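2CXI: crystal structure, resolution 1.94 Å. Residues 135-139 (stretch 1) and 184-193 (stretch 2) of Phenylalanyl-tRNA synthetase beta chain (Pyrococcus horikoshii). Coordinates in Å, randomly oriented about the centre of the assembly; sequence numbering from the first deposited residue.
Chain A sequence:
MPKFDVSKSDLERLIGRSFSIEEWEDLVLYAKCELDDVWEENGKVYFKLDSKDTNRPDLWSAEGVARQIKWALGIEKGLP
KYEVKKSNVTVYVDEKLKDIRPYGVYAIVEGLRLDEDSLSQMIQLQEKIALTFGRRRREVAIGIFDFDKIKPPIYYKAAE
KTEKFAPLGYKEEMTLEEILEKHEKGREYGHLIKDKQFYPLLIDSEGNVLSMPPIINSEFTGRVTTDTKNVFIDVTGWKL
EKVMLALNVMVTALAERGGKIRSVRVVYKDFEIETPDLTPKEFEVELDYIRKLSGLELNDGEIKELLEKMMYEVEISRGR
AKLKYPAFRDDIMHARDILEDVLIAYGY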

# COMPACT_ATOMS: atom_id res chain seq x y z
N ARG A 135 17.49 -5.24 -34.57
CA ARG A 135 16.82 -5.47 -35.89
C ARG A 135 15.63 -4.54 -36.13
O ARG A 135 14.47 -4.98 -36.18
CB ARG A 135 16.40 -6.95 -36.10
CG ARG A 135 17.42 -8.01 -35.64
CD ARG A 135 18.71 -8.30 -36.50
NE ARG A 135 18.54 -8.30 -37.94
CZ ARG A 135 19.46 -8.72 -38.82
NH1 ARG A 135 20.61 -9.22 -38.41
NH2 ARG A 135 19.23 -8.65 -40.12
N ARG A 136 15.97 -3.26 -36.27
CA ARG A 136 15.02 -2.20 -36.53
C ARG A 136 13.90 -2.25 -35.46
O ARG A 136 12.70 -2.20 -35.80
CB ARG A 136 14.48 -2.30 -37.97
CG ARG A 136 15.54 -2.11 -39.09
CD ARG A 136 14.88 -2.13 -40.46
NE ARG A 136 14.46 -3.50 -40.78
CZ ARG A 136 13.89 -3.87 -41.92
NH1 ARG A 136 13.64 -2.96 -42.88
NH2 ARG A 136 13.57 -5.15 -42.12
N ARG A 137 14.32 -2.43 -34.20
CA ARG A 137 13.44 -2.34 -33.00
C ARG A 137 12.67 -3.65 -32.70
O ARG A 137 12.11 -3.80 -31.61
CB ARG A 137 12.42 -1.22 -33.17
CG ARG A 137 12.95 0.20 -33.20
CD ARG A 137 11.81 1.20 -32.88
NE ARG A 137 12.23 2.61 -33.01
CZ ARG A 137 11.40 3.64 -32.85
NH1 ARG A 137 10.12 3.43 -32.57
NH2 ARG A 137 11.85 4.90 -33.00
N ARG A 138 12.61 -4.58 -33.65
CA ARG A 138 11.77 -5.78 -33.39
C ARG A 138 12.34 -6.59 -32.26
O ARG A 138 11.60 -7.03 -31.38
CB ARG A 138 11.61 -6.68 -34.62
CG ARG A 138 10.58 -7.74 -34.38
CD ARG A 138 10.38 -8.80 -35.52
NE ARG A 138 9.82 -9.93 -34.82
CZ ARG A 138 10.53 -10.87 -34.23
NH1 ARG A 138 11.86 -10.88 -34.32
NH2 ARG A 138 9.88 -11.81 -33.54
N GLU A 139 13.67 -6.79 -32.27
CA GLU A 139 14.33 -7.60 -31.24
C GLU A 139 14.63 -6.83 -29.96
O GLU A 139 14.64 -7.42 -28.89
CB GLU A 139 15.60 -8.30 -31.80
CG GLU A 139 15.22 -9.35 -32.82
CD GLU A 139 16.41 -9.99 -33.53
OE1 GLU A 139 16.22 -10.45 -34.70
OE2 GLU A 139 17.54 -10.08 -32.93
N GLU A 184 4.08 9.00 -37.90
CA GLU A 184 5.15 8.48 -38.78
C GLU A 184 5.84 7.20 -38.24
O GLU A 184 6.20 6.31 -39.01
CB GLU A 184 6.18 9.56 -39.09
CG GLU A 184 7.12 9.85 -37.93
CD GLU A 184 8.06 11.00 -38.22
OE1 GLU A 184 8.66 11.53 -37.25
OE2 GLU A 184 8.18 11.38 -39.42
N LYS A 185 5.98 7.08 -36.91
CA LYS A 185 6.60 5.88 -36.32
C LYS A 185 5.58 4.74 -36.27
O LYS A 185 5.93 3.56 -36.22
CB LYS A 185 7.15 6.19 -34.92
CG LYS A 185 8.33 7.15 -34.91
CD LYS A 185 9.51 6.57 -35.67
CE LYS A 185 10.65 7.57 -35.69
NZ LYS A 185 11.39 7.50 -36.98
N GLY A 186 4.30 5.12 -36.29
CA GLY A 186 3.23 4.16 -36.44
C GLY A 186 3.22 3.48 -37.80
O GLY A 186 3.00 2.26 -37.91
N ARG A 187 3.45 4.27 -38.86
CA ARG A 187 3.52 3.75 -40.23
C ARG A 187 4.78 2.89 -40.37
O ARG A 187 4.75 1.80 -40.94
CB ARG A 187 3.57 4.90 -41.25
CG ARG A 187 2.29 5.75 -41.33
CD ARG A 187 2.32 6.88 -42.41
NE ARG A 187 1.82 8.14 -41.83
CZ ARG A 187 2.54 9.27 -41.67
NH1 ARG A 187 3.81 9.36 -42.07
NH2 ARG A 187 1.96 10.34 -41.12
N GLU A 188 5.88 3.41 -39.84
CA GLU A 188 7.18 2.77 -39.95
C GLU A 188 7.27 1.43 -39.22
O GLU A 188 7.79 0.47 -39.79
CB GLU A 188 8.29 3.73 -39.51
CG GLU A 188 9.70 3.25 -39.82
CD GLU A 188 10.78 4.20 -39.36
OE1 GLU A 188 10.46 5.33 -38.96
OE2 GLU A 188 11.97 3.81 -39.39
N TYR A 189 6.73 1.36 -37.99
CA TYR A 189 6.91 0.21 -37.12
C TYR A 189 5.65 -0.58 -36.78
O TYR A 189 5.73 -1.67 -36.18
CB TYR A 189 7.58 0.65 -35.82
CG TYR A 189 8.99 1.16 -36.02
CD1 TYR A 189 10.02 0.26 -36.36
CD2 TYR A 189 9.30 2.51 -35.87
CE1 TYR A 189 11.32 0.70 -36.54
CE2 TYR A 189 10.63 2.97 -36.07
CZ TYR A 189 11.62 2.04 -36.39
OH TYR A 189 12.93 2.44 -36.56
N GLY A 190 4.49 -0.07 -37.18
CA GLY A 190 3.21 -0.70 -36.82
C GLY A 190 2.98 -2.14 -37.17
O GLY A 190 2.22 -2.85 -36.50
N HIS A 191 3.61 -2.59 -38.26
CA HIS A 191 3.43 -3.96 -38.75
C HIS A 191 3.89 -4.99 -37.71
O HIS A 191 3.41 -6.14 -37.72
CB HIS A 191 4.16 -4.18 -40.07
CG HIS A 191 5.66 -4.16 -39.94
ND1 HIS A 191 6.41 -5.31 -39.82
CD2 HIS A 191 6.54 -3.13 -39.91
CE1 HIS A 191 7.69 -4.98 -39.73
NE2 HIS A 191 7.79 -3.67 -39.78
N LEU A 192 4.77 -4.54 -36.80
CA LEU A 192 5.31 -5.41 -35.73
C LEU A 192 4.24 -5.87 -34.75
O LEU A 192 4.39 -6.90 -34.09
CB LEU A 192 6.45 -4.70 -34.97
CG LEU A 192 7.71 -4.34 -35.79
CD1 LEU A 192 8.74 -3.58 -34.94
CD2 LEU A 192 8.35 -5.58 -36.40
N ILE A 193 3.15 -5.09 -34.68
CA ILE A 193 2.06 -5.30 -33.71
C ILE A 193 0.63 -5.19 -34.26
O ILE A 193 -0.30 -5.71 -33.64
CB ILE A 193 2.21 -4.31 -32.48
CG1 ILE A 193 2.02 -2.85 -32.90
CG2 ILE A 193 3.57 -4.53 -31.72
CD1 ILE A 193 1.89 -1.89 -31.73

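Stretch 1 is a short run of arginines that ends in Glu 139 and contains no regular helix or strand. Its backbone folds into a type I' beta turn from Arg 135 to Arg 138. The turn is closed by a hydrogen bond from Arg 138 N to Arg 135 O, 3.2 Å long. The central residues, Arg 136 and Arg 137, both have positive phi, at 53° and 84°. Such values are uncommon for residues other than glycine and asparagine, but a type I' turn requires them.

Stretch 2 begins as a helix. Glu 188 N bonds to Glu 184 O at 3.0 Å, and Tyr 189 N bonds to Lys 185 O at 2.9 Å. A weak bond follows from Gly 190 N to Gly 186 O, 2.9 Å. Further along, the bonds span three residues instead of four: Leu 192 N to Tyr 189 O at 3.1 Å, and Ile 193 N to Gly 190 O at 3.0 Å. Residues 190-192 keep helical phi/psi without the regular bonds.

The turn packs against side chains of stretch 2. Arg 137 CA lies 8.1 Å from Tyr 189 CA, and Arg 138 CA lies 6.9 Å from Leu 192 CA. These separations leave room for side chains between the backbones. No hydrogen bond or salt bridge joins the two stretches. The contact is made by stacking and van der Waals packing, and it buries 296 Å² in total.

Arg 137 and Tyr 189 form the centre of the contact. Both point their CA-to-CB bonds toward the other stretch. The Arg 137 guanidinium lies flat on the Tyr 189 ring, with centres 4.1 Å apart and planes only 10° from parallel. The closest pair is Arg 137 CZ and Tyr 189 CE2, at 3.4 Å. Such a stack sets a delocalised cation over an electron-rich aromatic face. It also leaves the guanidinium edge free for hydrogen bonds, and Arg 137 NH1 makes one elsewhere in the structure. The aliphatic part of the arginine joins in: Arg 137 CD sits 3.7 Å from the ring centroid of Tyr 189, 13° off the ring normal, in a CH-pi contact.

Lys 185 adds to this packing with its aliphatic chain. Lys 185 CD lies 3.9 Å from Arg 137 NH2. The charged end of the lysine is engaged within its own stretch, where Lys 185 NZ forms a salt bridge with Glu 188 OE1 at 3.1 Å. The lysine charge is thus paired with a carboxylate, although its chain lies beside the arginine.

The backbone of the turn also touches the tyrosine. Arg 136 O approaches Tyr 189 CE1 to 3.3 Å. The CA-to-CB bond of Arg 136 runs sideways, and the end of its side chain leads away from stretch 2.

Leu 192 provides the nonpolar contact with Arg 138. Leu 192 CD2 packs against Arg 138 CG at 3.7 Å, so a methyl group meets a methylene. The CA-to-CB bond of Leu 192 points toward stretch 1, whereas that of Arg 138 runs sideways.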